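Local coordinates for protein acetone carboxylase alpha subunit (Xanthobacter autotrophicus Py2, PDB 5M45) that forms the alpha subunit of a multi-subunit carboxylase and belongs to the hydantoinase B/oxoprolinase family, with manganese and magnesium ions bound in the model, at residues A[494-506]-A[518-532]. Residues are numbered along the deposited sequence; the frame is centred on the assembly and turned at random.
Sequences AEPLVYLGRQIKA and CGFESLRMVWNAKDW
Arg-524 lays its guanidinium flat on the ring of Tyr-499, centres 4.2 Å apart and planes at 21°, where strand 497-504, outermost within this chain, pairs antiparallel with 520-526 in a sheet that has five strands within the chain. Strand 497-504 is broken by a classic beta bulge: Leu-500 and Gly-501 both face Leu-523, whose O takes a hydrogen bond from Leu-500 N and a weak one from Gly-501 N. The two side chains of the stack run side by side, pointing the same way; a bend at chi2 (-53°) folds Arg-524 so that CD also rides over the tyrosine face. What fixes the guanidinium's rotation lies in its own plane: Arg-524 NE donates almost straight (172°) to Ser-522 OG, and NH1 makes a salt bridge to Glu-495 OE2, met on its syn side, at 2.9 Å. A water links Glu-495 OE1 to Arg-524 NH2. Glu-457 completes this buried cluster, pairing with Arg-524 and Arg-502 and bonding to Tyr-499 OH and Ser-522 OG.

On the other face, Val-498 lies alongside Met-525, while Val-498 CG1 meets Trp-527 CD1 at 3.9 Å. Further along, Lys-505 bends at chi2 to set NZ in a salt bridge 3.0 Å from Glu-521 OE2, approaching from above the carboxylate plane. Beyond the opposite end of the pairing, Pro-496, centre of an inverse gamma turn, makes a CH-pi contact, CG over the six-membered ring of Trp-532, 3.6 Å from its centroid.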
ATOM      1  N   ALA A 494     -16.348  -8.807 -19.002  1.00 14.84           N
ATOM      2  CA  ALA A 494     -15.349  -8.388 -18.016  1.00 14.58           C
ATOM      3  C   ALA A 494     -14.073  -7.768 -18.606  1.00 14.32           C
ATOM      4  O   ALA A 494     -13.150  -7.452 -17.815  1.00 14.19           O
ATOM      5  CB  ALA A 494     -14.983  -9.595 -17.149  1.00 14.56           C
ATOM      6  N   GLU A 495     -13.999  -7.587 -19.928  1.00 13.98           N
ATOM      7  CA  GLU A 495     -12.796  -7.035 -20.616  1.00 13.80           C
ATOM      8  C   GLU A 495     -13.262  -6.207 -21.818  1.00 13.73           C
ATOM      9  O   GLU A 495     -14.143  -6.674 -22.534  1.00 13.77           O
ATOM     10  CB  GLU A 495     -11.880  -8.174 -21.148  1.00 13.68           C
ATOM     11  CG  GLU A 495     -11.497  -9.272 -20.152  1.00 13.78           C
ATOM     12  CD  GLU A 495     -10.874 -10.533 -20.774  1.00 13.90           C
ATOM     13  OE1 GLU A 495     -10.213 -11.330 -20.049  1.00 13.93           O
ATOM     14  OE2 GLU A 495     -11.067 -10.772 -22.001  1.00 14.34           O
ATOM     15  N   PRO A 496     -12.643  -5.036 -22.095  1.00 13.57           N
ATOM     16  CA  PRO A 496     -12.967  -4.245 -23.301  1.00 13.65           C
ATOM     17  C   PRO A 496     -12.178  -4.758 -24.513  1.00 13.60           C
ATOM     18  O   PRO A 496     -11.349  -4.047 -25.087  1.00 13.52           O
ATOM     19  CB  PRO A 496     -12.564  -2.826 -22.891  1.00 13.79           C
ATOM     20  CG  PRO A 496     -11.368  -3.055 -22.027  1.00 13.52           C
ATOM     21  CD  PRO A 496     -11.670  -4.322 -21.245  1.00 13.44           C
ATOM     22  N   LEU A 497     -12.482  -6.010 -24.882  1.00 13.51           N
ATOM     23  CA  LEU A 497     -11.787  -6.784 -25.909  1.00 13.55           C
ATOM     24  C   LEU A 497     -12.834  -7.688 -26.586  1.00 13.61           C
ATOM     25  O   LEU A 497     -13.781  -8.130 -25.923  1.00 13.71           O
ATOM     26  CB  LEU A 497     -10.695  -7.711 -25.287  1.00 13.34           C
ATOM     27  CG  LEU A 497      -9.617  -7.072 -24.386  1.00 13.26           C
ATOM     28  CD1 LEU A 497      -8.803  -8.170 -23.699  1.00 13.12           C
ATOM     29  CD2 LEU A 497      -8.702  -6.180 -25.183  1.00 13.32           C
ATOM     30  N   VAL A 498     -12.645  -7.989 -27.877  1.00 13.57           N
ATOM     31  CA  VAL A 498     -13.450  -8.992 -28.571  1.00 13.59           C
ATOM     32  C   VAL A 498     -12.604 -10.083 -29.206  1.00 13.42           C
ATOM     33  O   VAL A 498     -11.505  -9.841 -29.682  1.00 13.10           O
ATOM     34  CB  VAL A 498     -14.385  -8.387 -29.655  1.00 13.81           C
ATOM     35  CG1 VAL A 498     -15.428  -7.476 -28.998  1.00 13.95           C
ATOM     36  CG2 VAL A 498     -13.619  -7.620 -30.710  1.00 13.91           C
ATOM     37  N   TYR A 499     -13.139 -11.312 -29.181  1.00 13.56           N
ATOM     38  CA  TYR A 499     -12.507 -12.468 -29.800  1.00 13.54           C
ATOM     39  C   TYR A 499     -12.582 -12.470 -31.327  1.00 13.70           C
ATOM     40  O   TYR A 499     -13.660 -12.375 -31.905  1.00 13.99           O
ATOM     41  CB  TYR A 499     -13.124 -13.763 -29.273  1.00 13.60           C
ATOM     42  CG  TYR A 499     -12.719 -14.145 -27.866  1.00 13.35           C
ATOM     43  CD1 TYR A 499     -13.395 -13.640 -26.766  1.00 13.31           C
ATOM     44  CD2 TYR A 499     -11.672 -15.031 -27.646  1.00 13.08           C
ATOM     45  CE1 TYR A 499     -13.023 -13.974 -25.473  1.00 13.04           C
ATOM     46  CE2 TYR A 499     -11.270 -15.363 -26.381  1.00 12.92           C
ATOM     47  CZ  TYR A 499     -11.961 -14.836 -25.274  1.00 12.91           C
ATOM     48  OH  TYR A 499     -11.607 -15.184 -23.994  1.00 12.61           O
ATOM     49  N   LEU A 500     -11.426 -12.555 -31.965  1.00 13.72           N
ATOM     50  CA  LEU A 500     -11.315 -12.892 -33.395  1.00 14.08           C
ATOM     51  C   LEU A 500     -10.810 -14.332 -33.668  1.00 13.99           C
ATOM     52  O   LEU A 500     -10.715 -14.744 -34.816  1.00 14.14           O
ATOM     53  CB  LEU A 500     -10.379 -11.897 -34.075  1.00 14.19           C
ATOM     54  CG  LEU A 500     -10.743 -10.402 -34.063  1.00 14.33           C
ATOM     55  CD1 LEU A 500      -9.738  -9.598 -34.909  1.00 14.43           C
ATOM     56  CD2 LEU A 500     -12.143 -10.140 -34.572  1.00 14.72           C
ATOM     57  N   GLY A 501     -10.403 -15.054 -32.623  1.00 13.93           N
ATOM     58  CA  GLY A 501     -10.035 -16.455 -32.755  1.00 13.82           C
ATOM     59  C   GLY A 501      -9.958 -17.188 -31.415  1.00 13.60           C
ATOM     60  O   GLY A 501      -9.638 -16.595 -30.371  1.00 13.51           O
ATOM     61  N   ARG A 502     -10.274 -18.484 -31.449  1.00 13.63           N
ATOM     62  CA  ARG A 502      -9.918 -19.433 -30.384  1.00 13.42           C
ATOM     63  C   ARG A 502      -9.622 -20.761 -31.049  1.00 13.70           C
ATOM     64  O   ARG A 502     -10.504 -21.323 -31.695  1.00 13.62           O
ATOM     65  CB  ARG A 502     -11.086 -19.547 -29.383  1.00 13.45           C
ATOM     66  CG  ARG A 502     -10.716 -19.373 -27.934  1.00 13.20           C
ATOM     67  CD  ARG A 502     -11.881 -19.687 -26.997  1.00 13.20           C
ATOM     68  NE  ARG A 502     -11.634 -19.182 -25.648  1.00 13.08           N
ATOM     69  CZ  ARG A 502     -12.393 -19.387 -24.589  1.00 12.89           C
ATOM     70  NH1 ARG A 502     -11.997 -18.889 -23.416  1.00 12.84           N
ATOM     71  NH2 ARG A 502     -13.526 -20.087 -24.683  1.00 12.91           N
ATOM     72  N   GLN A 503      -8.373 -21.238 -30.946  1.00 14.01           N
ATOM     73  CA  GLN A 503      -7.868 -22.373 -31.752  1.00 14.20           C
ATOM     74  C   GLN A 503      -6.908 -23.232 -30.915  1.00 14.17           C
ATOM     75  O   GLN A 503      -6.118 -22.706 -30.126  1.00 13.55           O
ATOM     76  CB  GLN A 503      -7.126 -21.816 -32.978  1.00 14.60           C
ATOM     77  CG  GLN A 503      -6.709 -22.815 -34.035  1.00 15.09           C
ATOM     78  CD  GLN A 503      -6.023 -22.199 -35.259  1.00 15.56           C
ATOM     79  OE1 GLN A 503      -6.658 -21.512 -36.030  1.00 16.17           O
ATOM     80  NE2 GLN A 503      -4.727 -22.445 -35.434  1.00 15.80           N
ATOM     81  N   ILE A 504      -6.929 -24.546 -31.147  1.00 14.21           N
ATOM     82  CA  ILE A 504      -5.933 -25.452 -30.581  1.00 14.14           C
ATOM     83  C   ILE A 504      -4.534 -25.066 -31.134  1.00 14.32           C
ATOM     84  O   ILE A 504      -4.398 -24.716 -32.318  1.00 14.29           O
ATOM     85  CB  ILE A 504      -6.270 -26.923 -30.935  1.00 14.35           C
ATOM     86  CG1 ILE A 504      -7.570 -27.356 -30.252  1.00 14.39           C
ATOM     87  CG2 ILE A 504      -5.107 -27.848 -30.559  1.00 14.39           C
ATOM     88  CD1 ILE A 504      -8.083 -28.707 -30.709  1.00 14.63           C
ATOM     89  N   LYS A 505      -3.505 -25.085 -30.271  1.00 14.43           N
ATOM     90  CA  LYS A 505      -2.153 -24.529 -30.626  1.00 14.46           C
ATOM     91  C   LYS A 505      -1.261 -25.626 -31.232  1.00 14.33           C
ATOM     92  O   LYS A 505      -0.695 -26.443 -30.504  1.00 14.79           O
ATOM     93  CB  LYS A 505      -1.470 -23.870 -29.400  1.00 14.39           C
ATOM     94  CG  LYS A 505      -0.163 -23.127 -29.718  1.00 14.54           C
ATOM     95  CD  LYS A 505      -0.392 -21.896 -30.584  1.00 14.73           C
ATOM     96  CE  LYS A 505       0.884 -21.137 -30.830  1.00 14.76           C
ATOM     97  NZ  LYS A 505       0.786 -20.388 -32.109  1.00 15.01           N
ATOM     98  N   ALA A 506      -1.158 -25.638 -32.557  1.00 14.18           N
ATOM     99  CA  ALA A 506      -0.404 -26.665 -33.272  1.00 14.19           C
ATOM    100  C   ALA A 506       1.075 -26.675 -32.885  1.00 13.85           C
ATOM    101  O   ALA A 506       1.700 -25.636 -32.737  1.00 13.81           O
ATOM    102  CB  ALA A 506      -0.556 -26.476 -34.777  1.00 14.36           C
ATOM    103  N   CYS A 518      -1.420 -30.348 -26.195  1.00 13.55           N
ATOM    104  CA  CYS A 518      -1.250 -29.016 -26.766  1.00 13.94           C
ATOM    105  C   CYS A 518      -1.891 -27.955 -25.862  1.00 13.43           C
ATOM    106  O   CYS A 518      -2.824 -28.243 -25.089  1.00 13.38           O
ATOM    107  CB  CYS A 518      -1.838 -28.933 -28.181  1.00 14.92           C
ATOM    108  SG  CYS A 518      -0.843 -29.803 -29.412  1.00 17.20           S
ATOM    109  N   GLY A 519      -1.384 -26.731 -25.961  1.00 12.90           N
ATOM    110  CA  GLY A 519      -2.108 -25.577 -25.432  1.00 12.48           C
ATOM    111  C   GLY A 519      -3.190 -25.102 -26.423  1.00 12.38           C
ATOM    112  O   GLY A 519      -3.657 -25.855 -27.261  1.00 12.14           O
ATOM    113  N   PHE A 520      -3.600 -23.840 -26.286  1.00 12.20           N
ATOM    114  CA  PHE A 520      -4.525 -23.179 -27.229  1.00 12.38           C
ATOM    115  C   PHE A 520      -4.172 -21.700 -27.299  1.00 12.24           C
ATOM    116  O   PHE A 520      -3.280 -21.253 -26.600  1.00 11.91           O
ATOM    117  CB  PHE A 520      -6.023 -23.430 -26.899  1.00 12.65           C
ATOM    118  CG  PHE A 520      -6.578 -22.641 -25.726  1.00 12.63           C
ATOM    119  CD1 PHE A 520      -6.210 -22.933 -24.417  1.00 12.66           C
ATOM    120  CD2 PHE A 520      -7.526 -21.627 -25.938  1.00 12.83           C
ATOM    121  CE1 PHE A 520      -6.748 -22.204 -23.332  1.00 12.69           C
ATOM    122  CE2 PHE A 520      -8.077 -20.920 -24.871  1.00 12.79           C
ATOM    123  CZ  PHE A 520      -7.675 -21.197 -23.566  1.00 12.76           C
ATOM    124  N   GLU A 521      -4.827 -20.977 -28.199  1.00 12.34           N
ATOM    125  CA  GLU A 521      -4.554 -19.568 -28.411  1.00 12.49           C
ATOM    126  C   GLU A 521      -5.839 -18.829 -28.731  1.00 12.49           C
ATOM    127  O   GLU A 521      -6.790 -19.409 -29.279  1.00 12.42           O
ATOM    128  CB  GLU A 521      -3.519 -19.345 -29.525  1.00 12.88           C
ATOM    129  CG  GLU A 521      -3.955 -19.867 -30.872  1.00 13.45           C
ATOM    130  CD  GLU A 521      -2.836 -19.983 -31.898  1.00 14.11           C
ATOM    131  OE1 GLU A 521      -2.868 -20.924 -32.764  1.00 14.90           O
ATOM    132  OE2 GLU A 521      -1.912 -19.130 -31.874  1.00 14.61           O
ATOM    133  N   SER A 522      -5.858 -17.547 -28.369  1.00 12.24           N
ATOM    134  CA  SER A 522      -6.953 -16.652 -28.742  1.00 12.32           C
ATOM    135  C   SER A 522      -6.386 -15.336 -29.291  1.00 12.53           C
ATOM    136  O   SER A 522      -5.417 -14.812 -28.740  1.00 12.33           O
ATOM    137  CB  SER A 522      -7.888 -16.383 -27.540  1.00 12.16           C
ATOM    138  OG  SER A 522      -7.240 -15.762 -26.420  1.00 11.74           O
ATOM    139  N   LEU A 523      -6.994 -14.817 -30.379  1.00 12.81           N
ATOM    140  CA  LEU A 523      -6.646 -13.511 -30.910  1.00 13.13           C
ATOM    141  C   LEU A 523      -7.691 -12.529 -30.409  1.00 13.07           C
ATOM    142  O   LEU A 523      -8.895 -12.724 -30.652  1.00 12.99           O
ATOM    143  CB  LEU A 523      -6.655 -13.503 -32.456  1.00 13.48           C
ATOM    144  CG  LEU A 523      -6.280 -12.188 -33.158  1.00 13.73           C
ATOM    145  CD1 LEU A 523      -4.932 -11.711 -32.719  1.00 13.70           C
ATOM    146  CD2 LEU A 523      -6.301 -12.289 -34.676  1.00 14.08           C
ATOM    147  N   ARG A 524      -7.222 -11.470 -29.751  1.00 13.08           N
ATOM    148  CA  ARG A 524      -8.080 -10.381 -29.245  1.00 13.16           C
ATOM    149  C   ARG A 524      -7.898  -9.082 -30.043  1.00 13.31           C
ATOM    150  O   ARG A 524      -6.771  -8.732 -30.429  1.00 13.10           O
ATOM    151  CB  ARG A 524      -7.787 -10.075 -27.787  1.00 12.95           C
ATOM    152  CG  ARG A 524      -7.581 -11.299 -26.881  1.00 12.86           C
ATOM    153  CD  ARG A 524      -8.695 -12.335 -26.938  1.00 12.99           C
ATOM    154  NE  ARG A 524      -8.513 -13.213 -25.797  1.00 13.01           N
ATOM    155  CZ  ARG A 524      -8.954 -12.992 -24.553  1.00 13.07           C
ATOM    156  NH1 ARG A 524      -9.696 -11.949 -24.250  1.00 13.06           N
ATOM    157  NH2 ARG A 524      -8.628 -13.849 -23.586  1.00 13.08           N
ATOM    158  N   MET A 525      -9.003  -8.377 -30.234  1.00 13.42           N
ATOM    159  CA  MET A 525      -9.008  -7.015 -30.765  1.00 13.72           C
ATOM    160  C   MET A 525      -9.518  -6.084 -29.672  1.00 13.52           C
ATOM    161  O   MET A 525     -10.555  -6.342 -29.069  1.00 13.76           O
ATOM    162  CB  MET A 525      -9.891  -6.894 -32.010  1.00 14.23           C
ATOM    163  CG  MET A 525      -9.712  -5.558 -32.743  1.00 14.61           C
ATOM    164  SD  MET A 525     -10.560  -5.362 -34.360  1.00 15.36           S
ATOM    165  CE  MET A 525     -12.220  -5.091 -33.754  1.00 15.39           C
ATOM    166  N   VAL A 526      -8.806  -4.986 -29.429  1.00 13.40           N
ATOM    167  CA  VAL A 526      -9.249  -3.975 -28.436  1.00 13.28           C
ATOM    168  C   VAL A 526     -10.541  -3.301 -28.938  1.00 13.47           C
ATOM    169  O   VAL A 526     -10.651  -2.916 -30.111  1.00 13.44           O
ATOM    170  CB  VAL A 526      -8.124  -2.968 -28.159  1.00 13.34           C
ATOM    171  CG1 VAL A 526      -8.555  -1.916 -27.142  1.00 13.35           C
ATOM    172  CG2 VAL A 526      -6.869  -3.686 -27.620  1.00 13.15           C
ATOM    173  N   TRP A 527     -11.533  -3.162 -28.052  1.00 13.49           N
ATOM    174  CA  TRP A 527     -12.853  -2.682 -28.442  1.00 13.73           C
ATOM    175  C   TRP A 527     -13.650  -2.058 -27.262  1.00 13.65           C
ATOM    176  O   TRP A 527     -13.935  -2.741 -26.262  1.00 13.32           O
ATOM    177  CB  TRP A 527     -13.659  -3.839 -29.064  1.00 14.02           C
ATOM    178  CG  TRP A 527     -15.031  -3.417 -29.491  1.00 14.57           C
ATOM    179  CD1 TRP A 527     -16.229  -3.676 -28.862  1.00 14.73           C
ATOM    180  CD2 TRP A 527     -15.330  -2.603 -30.616  1.00 15.08           C
ATOM    181  NE1 TRP A 527     -17.257  -3.068 -29.552  1.00 15.20           N
ATOM    182  CE2 TRP A 527     -16.731  -2.393 -30.623  1.00 15.37           C
ATOM    183  CE3 TRP A 527     -14.540  -1.984 -31.592  1.00 15.37           C
ATOM    184  CZ2 TRP A 527     -17.367  -1.638 -31.612  1.00 15.87           C
ATOM    185  CZ3 TRP A 527     -15.163  -1.237 -32.583  1.00 15.96           C
ATOM    186  CH2 TRP A 527     -16.573  -1.035 -32.565  1.00 16.15           C
ATOM    187  N   ASN A 528     -14.073  -0.800 -27.442  1.00 13.78           N
ATOM    188  CA  ASN A 528     -14.780  -0.020 -26.416  1.00 13.86           C
ATOM    189  C   ASN A 528     -13.907   0.238 -25.148  1.00 13.64           C
ATOM    190  O   ASN A 528     -14.442   0.371 -24.029  1.00 13.79           O
ATOM    191  CB  ASN A 528     -16.132  -0.676 -26.092  1.00 13.88           C
ATOM    192  CG  ASN A 528     -17.224   0.327 -25.718  1.00 14.20           C
ATOM    193  OD1 ASN A 528     -17.006   1.515 -25.638  1.00 14.31           O
ATOM    194  ND2 ASN A 528     -18.432  -0.186 -25.469  1.00 14.30           N
ATOM    195  N   ALA A 529     -12.594   0.279 -25.326  1.00 13.49           N
ATOM    196  CA  ALA A 529     -11.634   0.678 -24.272  1.00 13.42           C
ATOM    197  C   ALA A 529     -11.198   2.141 -24.470  1.00 13.73           C
ATOM    198  O   ALA A 529     -11.163   2.642 -25.614  1.00 14.16           O
ATOM    199  CB  ALA A 529     -10.387  -0.222 -24.317  1.00 13.28           C
ATOM    200  N   LYS A 530     -10.822   2.810 -23.375  1.00 13.80           N
ATOM    201  CA  LYS A 530     -10.270   4.161 -23.422  1.00 14.11           C
ATOM    202  C   LYS A 530      -9.071   4.280 -22.487  1.00 13.85           C
ATOM    203  O   LYS A 530      -9.044   3.669 -21.401  1.00 13.56           O
ATOM    204  CB  LYS A 530     -11.324   5.212 -23.015  1.00 14.56           C
ATOM    205  CG  LYS A 530     -12.616   5.139 -23.840  1.00 14.92           C
ATOM    206  CD  LYS A 530     -13.646   4.251 -23.121  1.00 15.07           C
ATOM    207  CE  LYS A 530     -14.774   3.853 -24.093  1.00 15.37           C
ATOM    208  NZ  LYS A 530     -15.765   2.977 -23.463  1.00 15.40           N
ATOM    209  N   ASP A 531      -8.062   5.038 -22.916  1.00 13.83           N
ATOM    210  CA  ASP A 531      -6.853   5.254 -22.125  1.00 13.83           C
ATOM    211  C   ASP A 531      -6.300   3.904 -21.602  1.00 13.42           C
ATOM    212  O   ASP A 531      -6.047   3.718 -20.407  1.00 13.32           O
ATOM    213  CB  ASP A 531      -7.154   6.232 -20.973  1.00 13.91           C
ATOM    214  CG  ASP A 531      -7.511   7.648 -21.465  1.00 14.42           C
ATOM    215  OD1 ASP A 531      -7.365   7.964 -22.647  1.00 14.53           O
ATOM    216  OD2 ASP A 531      -7.919   8.498 -20.625  1.00 14.68           O
ATOM    217  N   TRP A 532      -6.135   2.974 -22.538  1.00 13.29           N
ATOM    218  CA  TRP A 532      -5.929   1.568 -22.271  1.00 13.01           C
ATOM    219  C   TRP A 532      -4.427   1.157 -22.433  1.00 12.96           C
ATOM    220  O   TRP A 532      -3.707   1.720 -23.293  1.00 13.20           O
ATOM    221  CB  TRP A 532      -6.844   0.740 -23.211  1.00 12.87           C
ATOM    222  CG  TRP A 532      -6.969  -0.722 -22.825  1.00 12.63           C
ATOM    223  CD1 TRP A 532      -6.467  -1.795 -23.486  1.00 12.47           C
ATOM    224  CD2 TRP A 532      -7.649  -1.239 -21.673  1.00 12.46           C
ATOM    225  NE1 TRP A 532      -6.775  -2.936 -22.822  1.00 12.27           N
ATOM    226  CE2 TRP A 532      -7.508  -2.626 -21.702  1.00 12.29           C
ATOM    227  CE3 TRP A 532      -8.387  -0.654 -20.643  1.00 12.53           C
ATOM    228  CZ2 TRP A 532      -8.043  -3.449 -20.718  1.00 12.21           C
ATOM    229  CZ3 TRP A 532      -8.925  -1.470 -19.660  1.00 12.44           C
ATOM    230  CH2 TRP A 532      -8.751  -2.865 -19.715  1.00 12.20           C
TER
HETATM  231  O   HOH W   1     -10.087 -13.802 -21.109  1.00 12.13           O
HETATM  232  O   HOH W   2      -1.987 -23.210 -33.873  1.00 21.60           O